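PDB 4I1A: response regulator aspartate phosphatase I from Bacillus subtilis subsp. subtilis, which dephosphorylates the sporulation phosphotransferase Spo0F and activates excision and transfer of the mobile element ICEBs1 by inactivating its repressor ImmR. Local coordinates for residues 285-290 against 305-309; 321-325 against 360-364. Residues are numbered along the deposited sequence.

Contact 1: 285-290 against 305-309; sequences YFRKGR and FKILE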
loop_
_atom_site.group_PDB
_atom_site.type_symbol
_atom_site.label_atom_id
_atom_site.label_comp_id
_atom_site.label_asym_id
_atom_site.label_seq_id
_atom_site.Cartn_x
_atom_site.Cartn_y
_atom_site.Cartn_z
ATOM N N TYR A 285 9.958 17.298 -7.391
ATOM C CA TYR A 285 9.363 15.965 -7.414
ATOM C C TYR A 285 7.871 16.041 -7.735
ATOM O O TYR A 285 7.298 15.105 -8.290
ATOM C CB TYR A 285 9.608 15.230 -6.087
ATOM C CG TYR A 285 11.066 14.879 -5.865
ATOM C CD1 TYR A 285 11.697 13.924 -6.653
ATOM C CD2 TYR A 285 11.814 15.504 -4.871
ATOM C CE1 TYR A 285 13.039 13.608 -6.464
ATOM C CE2 TYR A 285 13.151 15.190 -4.673
ATOM C CZ TYR A 285 13.757 14.241 -5.468
ATOM O OH TYR A 285 15.084 13.918 -5.270
ATOM N N PHE A 286 7.250 17.162 -7.378
ATOM C CA PHE A 286 5.856 17.425 -7.721
ATOM C C PHE A 286 5.641 17.489 -9.237
ATOM O O PHE A 286 4.776 16.792 -9.760
ATOM C CB PHE A 286 5.372 18.730 -7.068
ATOM C CG PHE A 286 4.017 19.182 -7.546
ATOM C CD1 PHE A 286 2.858 18.622 -7.018
ATOM C CD2 PHE A 286 3.899 20.170 -8.521
ATOM C CE1 PHE A 286 1.599 19.034 -7.466
ATOM C CE2 PHE A 286 2.647 20.589 -8.979
ATOM C CZ PHE A 286 1.492 20.016 -8.450
ATOM N N ARG A 287 6.423 18.314 -9.937
ATOM C CA ARG A 287 6.267 18.463 -11.392
ATOM C C ARG A 287 6.595 17.177 -12.120
ATOM O O ARG A 287 5.999 16.865 -13.150
ATOM C CB ARG A 287 7.144 19.590 -11.958
ATOM C CG ARG A 287 6.815 20.969 -11.402
ATOM C CD ARG A 287 7.852 21.984 -11.854
ATOM N NE ARG A 287 7.452 23.364 -11.585
ATOM C CZ ARG A 287 8.229 24.267 -10.991
ATOM N NH1 ARG A 287 9.449 23.931 -10.587
ATOM N NH2 ARG A 287 7.787 25.504 -10.799
ATOM N N LYS A 288 7.562 16.445 -11.588
ATOM C CA LYS A 288 8.021 15.230 -12.233
ATOM C C LYS A 288 6.962 14.127 -12.074
ATOM O O LYS A 288 6.650 13.400 -13.017
ATOM C CB LYS A 288 9.384 14.819 -11.657
ATOM C CG LYS A 288 9.916 13.479 -12.130
ATOM C CD LYS A 288 11.448 13.470 -12.150
ATOM C CE LYS A 288 12.067 14.105 -10.898
ATOM N NZ LYS A 288 13.508 14.479 -11.120
ATOM N N GLY A 289 6.380 14.034 -10.888
ATOM C CA GLY A 289 5.375 13.017 -10.614
ATOM C C GLY A 289 4.048 13.301 -11.285
ATOM O O GLY A 289 3.437 12.424 -11.895
ATOM N N ARG A 290 3.607 14.543 -11.164
ATOM C CA ARG A 290 2.401 15.022 -11.823
ATOM C C ARG A 290 2.442 14.772 -13.326
ATOM O O ARG A 290 1.409 14.521 -13.944
ATOM C CB ARG A 290 2.250 16.513 -11.538
ATOM C CG ARG A 290 1.067 17.182 -12.169
ATOM C CD ARG A 290 1.536 18.482 -12.764
ATOM N NE ARG A 290 0.798 19.627 -12.262
ATOM C CZ ARG A 290 1.225 20.877 -12.368
ATOM N NH1 ARG A 290 2.392 21.125 -12.949
ATOM N NH2 ARG A 290 0.490 21.876 -11.889
ATOM N N PHE A 305 -1.877 14.335 -6.748
ATOM C CA PHE A 305 -0.976 15.485 -6.943
ATOM C C PHE A 305 -1.719 16.822 -6.864
ATOM O O PHE A 305 -1.204 17.790 -6.303
ATOM C CB PHE A 305 -0.167 15.371 -8.238
ATOM C CG PHE A 305 1.028 14.471 -8.116
ATOM C CD1 PHE A 305 2.132 14.860 -7.361
ATOM C CD2 PHE A 305 1.040 13.215 -8.716
ATOM C CE1 PHE A 305 3.239 14.018 -7.225
ATOM C CE2 PHE A 305 2.145 12.371 -8.586
ATOM C CZ PHE A 305 3.244 12.777 -7.847
ATOM N N LYS A 306 -2.957 16.852 -7.355
ATOM C CA LYS A 306 -3.790 18.055 -7.237
ATOM C C LYS A 306 -4.067 18.475 -5.788
ATOM O O LYS A 306 -4.235 19.667 -5.503
ATOM C CB LYS A 306 -5.099 17.928 -8.029
ATOM C CG LYS A 306 -4.908 17.745 -9.537
ATOM C CD LYS A 306 -3.801 18.658 -10.099
ATOM C CE LYS A 306 -3.164 18.089 -11.386
ATOM N NZ LYS A 306 -2.495 16.750 -11.184
ATOM N N ILE A 307 -4.112 17.507 -4.876
ATOM C CA ILE A 307 -4.269 17.817 -3.455
ATOM C C ILE A 307 -3.007 18.494 -2.915
ATOM O O ILE A 307 -3.084 19.524 -2.238
ATOM C CB ILE A 307 -4.571 16.559 -2.599
ATOM C CG1 ILE A 307 -5.937 15.965 -2.968
ATOM C CG2 ILE A 307 -4.520 16.903 -1.092
ATOM C CD1 ILE A 307 -6.182 14.579 -2.331
ATOM N N LEU A 308 -1.845 17.926 -3.235
ATOM C CA LEU A 308 -0.578 18.539 -2.860
ATOM C C LEU A 308 -0.466 19.948 -3.462
ATOM O O LEU A 308 -0.055 20.896 -2.788
ATOM C CB LEU A 308 0.588 17.670 -3.336
ATOM C CG LEU A 308 0.738 16.284 -2.702
ATOM C CD1 LEU A 308 2.095 15.719 -3.059
ATOM C CD2 LEU A 308 0.517 16.283 -1.157
ATOM N N GLU A 309 -0.855 20.077 -4.729
ATOM C CA GLU A 309 -0.818 21.359 -5.409
ATOM C C GLU A 309 -1.650 22.416 -4.702
ATOM O O GLU A 309 -1.203 23.556 -4.513
ATOM C CB GLU A 309 -1.307 21.228 -6.846
ATOM C CG GLU A 309 -1.153 22.527 -7.633
ATOM C CD GLU A 309 -1.626 22.385 -9.068
ATOM O OE1 GLU A 309 -2.022 21.258 -9.448
ATOM O OE2 GLU A 309 -1.611 23.400 -9.808
#
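Residues 285-290 and 305-309 run nearly antiparallel, their short axes inclined at 153° and 10.7 Å apart at closest approach. Both lie in the predicted fifth tetratricopeptide repeat (TPR), on successive helices of a helical hairpin. Tyr285 meets the partner through its backbone: Tyr285 O lies 4.3 Å from Phe305 CE1. Phe286, with chi1 at 171°, swings its ring into the interface: Phe286 CE1 comes 3.3 Å from Phe305 O, which sits near the ring plane, and Phe286 CZ lies 3.4 Å from Glu309 CB. The two rings approach at 3.8 Å between Phe286 CD1 and Phe305 CD1. At Gly289 an ideal CB would fall 2.3 Å from Phe305 CZ, a clash; without one, the Phe305 ring can lie against the backbone, Gly289 C being 3.4 Å from Phe305 CE2 and over the ring face. Arg290 then reaches across to Glu309, where Arg290 NH2 forms a salt bridge with Glu309 OE2 at 3.3 Å; as a hydrogen bond this is weak, with an N-H...acceptor angle of 123°. Lys306 NZ lies 3.7 Å from Arg290 CG and is hydrogen-bonded to Ser302 O. Beyond the pair, Phe305 meets Phe267 of helix 261-275 edge-to-face, while Ile307 faces helix 318-330.

Contact 2: 321-325 against 360-364; sequences IKNAF and YYRMS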
loop_
_atom_site.group_PDB
_atom_site.type_symbol
_atom_site.label_atom_id
_atom_site.label_comp_id
_atom_site.label_asym_id
_atom_site.label_seq_id
_atom_site.Cartn_x
_atom_site.Cartn_y
_atom_site.Cartn_z
ATOM N N ILE A 321 -8.072 20.936 -4.019
ATOM C CA ILE A 321 -8.180 19.882 -3.010
ATOM C C ILE A 321 -9.580 19.253 -3.074
ATOM O O ILE A 321 -9.723 18.030 -3.164
ATOM C CB ILE A 321 -7.904 20.447 -1.591
ATOM C CG1 ILE A 321 -6.528 21.131 -1.553
ATOM C CG2 ILE A 321 -8.003 19.341 -0.524
ATOM C CD1 ILE A 321 -6.266 21.920 -0.281
ATOM N N LYS A 322 -10.597 20.116 -3.051
ATOM C CA LYS A 322 -11.998 19.729 -3.198
ATOM C C LYS A 322 -12.260 18.873 -4.444
ATOM O O LYS A 322 -12.722 17.727 -4.340
ATOM C CB LYS A 322 -12.870 20.984 -3.255
ATOM C CG LYS A 322 -14.361 20.716 -3.351
ATOM C CD LYS A 322 -15.123 21.949 -3.861
ATOM C CE LYS A 322 -16.615 21.823 -3.560
ATOM N NZ LYS A 322 -17.382 23.038 -3.933
ATOM N N ASN A 323 -11.971 19.428 -5.618
ATOM C CA ASN A 323 -12.220 18.706 -6.865
ATOM C C ASN A 323 -11.487 17.371 -6.925
ATOM O O ASN A 323 -12.000 16.392 -7.449
ATOM C CB ASN A 323 -11.870 19.567 -8.071
ATOM C CG ASN A 323 -12.665 20.867 -8.105
ATOM O OD1 ASN A 323 -12.212 21.870 -8.657
ATOM N ND2 ASN A 323 -13.850 20.855 -7.498
ATOM N N ALA A 324 -10.294 17.324 -6.358
ATOM C CA ALA A 324 -9.553 16.079 -6.330
ATOM C C ALA A 324 -10.271 15.023 -5.471
ATOM O O ALA A 324 -10.327 13.849 -5.859
ATOM C CB ALA A 324 -8.162 16.326 -5.827
ATOM N N PHE A 325 -10.819 15.449 -4.325
ATOM C CA PHE A 325 -11.611 14.562 -3.457
ATOM C C PHE A 325 -12.905 14.129 -4.119
ATOM O O PHE A 325 -13.359 13.008 -3.927
ATOM C CB PHE A 325 -11.901 15.189 -2.070
ATOM C CG PHE A 325 -10.748 15.053 -1.102
ATOM C CD1 PHE A 325 -10.383 13.810 -0.613
ATOM C CD2 PHE A 325 -10.017 16.158 -0.705
ATOM C CE1 PHE A 325 -9.315 13.674 0.261
ATOM C CE2 PHE A 325 -8.953 16.029 0.169
ATOM C CZ PHE A 325 -8.599 14.785 0.650
ATOM N N TYR A 360 -13.119 19.156 6.459
ATOM C CA TYR A 360 -12.379 17.971 6.066
ATOM C C TYR A 360 -12.423 16.837 7.099
ATOM O O TYR A 360 -12.340 15.661 6.729
ATOM C CB TYR A 360 -10.948 18.351 5.640
ATOM C CG TYR A 360 -10.938 18.891 4.225
ATOM C CD1 TYR A 360 -10.968 18.020 3.133
ATOM C CD2 TYR A 360 -10.950 20.261 3.977
ATOM C CE1 TYR A 360 -10.995 18.491 1.846
ATOM C CE2 TYR A 360 -10.965 20.755 2.679
ATOM C CZ TYR A 360 -10.993 19.859 1.620
ATOM O OH TYR A 360 -11.021 20.316 0.330
ATOM N N TYR A 361 -12.583 17.173 8.379
ATOM C CA TYR A 361 -12.841 16.131 9.384
ATOM C C TYR A 361 -14.202 15.511 9.093
ATOM O O TYR A 361 -14.349 14.285 9.162
ATOM C CB TYR A 361 -12.774 16.662 10.832
ATOM C CG TYR A 361 -11.356 16.955 11.310
ATOM C CD1 TYR A 361 -10.356 15.983 11.223
ATOM C CD2 TYR A 361 -11.016 18.204 11.844
ATOM C CE1 TYR A 361 -9.047 16.246 11.656
ATOM C CE2 TYR A 361 -9.715 18.478 12.271
ATOM C CZ TYR A 361 -8.734 17.491 12.167
ATOM O OH TYR A 361 -7.444 17.738 12.568
ATOM N N ARG A 362 -15.173 16.355 8.726
ATOM C CA ARG A 362 -16.519 15.886 8.375
ATOM C C ARG A 362 -16.460 14.952 7.193
ATOM O O ARG A 362 -17.151 13.941 7.156
ATOM C CB ARG A 362 -17.457 17.050 8.045
ATOM C CG ARG A 362 -17.800 17.928 9.258
ATOM C CD ARG A 362 -18.903 18.937 8.957
ATOM N NE ARG A 362 -19.954 18.829 9.957
ATOM C CZ ARG A 362 -21.246 18.754 9.684
ATOM N NH1 ARG A 362 -21.660 18.807 8.431
ATOM N NH2 ARG A 362 -22.123 18.638 10.670
ATOM N N MET A 363 -15.602 15.278 6.236
ATOM C CA MET A 363 -15.498 14.469 5.033
ATOM C C MET A 363 -14.905 13.106 5.331
ATOM O O MET A 363 -15.345 12.093 4.776
ATOM C CB MET A 363 -14.669 15.171 3.958
ATOM C CG MET A 363 -14.799 14.501 2.603
ATOM S SD MET A 363 -14.131 15.540 1.323
ATOM C CE MET A 363 -12.444 15.239 1.678
ATOM N N SER A 364 -13.906 13.081 6.209
ATOM C CA SER A 364 -13.309 11.819 6.635
ATOM C C SER A 364 -14.340 10.934 7.337
ATOM O O SER A 364 -14.308 9.711 7.174
ATOM C CB SER A 364 -12.120 12.055 7.566
ATOM O OG SER A 364 -12.562 12.626 8.790
#
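Within the TPR solenoid of this Rap protein, residues 321-325 of helix 318-330 and 360-364 of helix 354-373, the latter in the predicted sixth repeat, run almost parallel, 7° apart in direction. Their short axes come no closer than 13.1 Å and the closest CA pairs, Phe325 CA with Met363 CA and Lys322 CA with Tyr360 CA, are 9.3 and 9.4 Å apart, so long side chains must span the gap; together the segments bury 191 Å². Three residues do most of this. Tyr360 (chi1 -80°, m) extends its ring across to the other helix: Tyr360 OH comes 3.3 Å from Ile321 CG2, and the same methyl carbon is 3.7 Å from Tyr360 CZ. Tyr360 OH also lies 3.4 Å from Lys322 N, but the angle is too poor for a hydrogen bond. Phe325 adopts nearly the same chi1, -81°, and its CD2 meets Tyr360 CE1 at 3.6 Å; the ring centroids are 5.6 Å apart with planes at 51°, an oblique aromatic pair. Met363 has chi1 and chi2 both t (-167° and 167°), which carries its sulfur across the gap, and chi3 of 76° turns the terminal methyl onto the Phe325 ring. Met363 SD makes an oblique Met-aromatic contact, 4.8 Å from the centroid of the Phe325 ring and 32° off its normal. Helix 334-351 contributes Phe340 beside Phe325 and Ser341 beside Met363, while Ile307 of helix 299-313 also touches Phe325. The methyl is better aligned: Met363 CE stands 3.4 Å from the Phe325 ring centroid, only 17° off its normal, a CH-pi interaction.

Contact 1 closes before contact 2 opens, so the two come in series along the chain, their centres about 17 Å apart. They share no helix: contact 1 joins helices 279-295 and 299-313, contact 2 helices 318-330 and 354-373. The joint between them is formed by helices 299-313 and 318-330, consecutive in the chain, where Ile307 CG1 packs 3.6 Å from Ala324 CB and Ile307 CD1 3.8 Å from Phe325 CZ. Side-chain layers thus succeed one another through four helices, from a near-antiparallel neighbouring pair to a near-parallel pair separated by helix 334-351 in sequence. Such serial helix stacking builds the C-terminal part of the TPR domain.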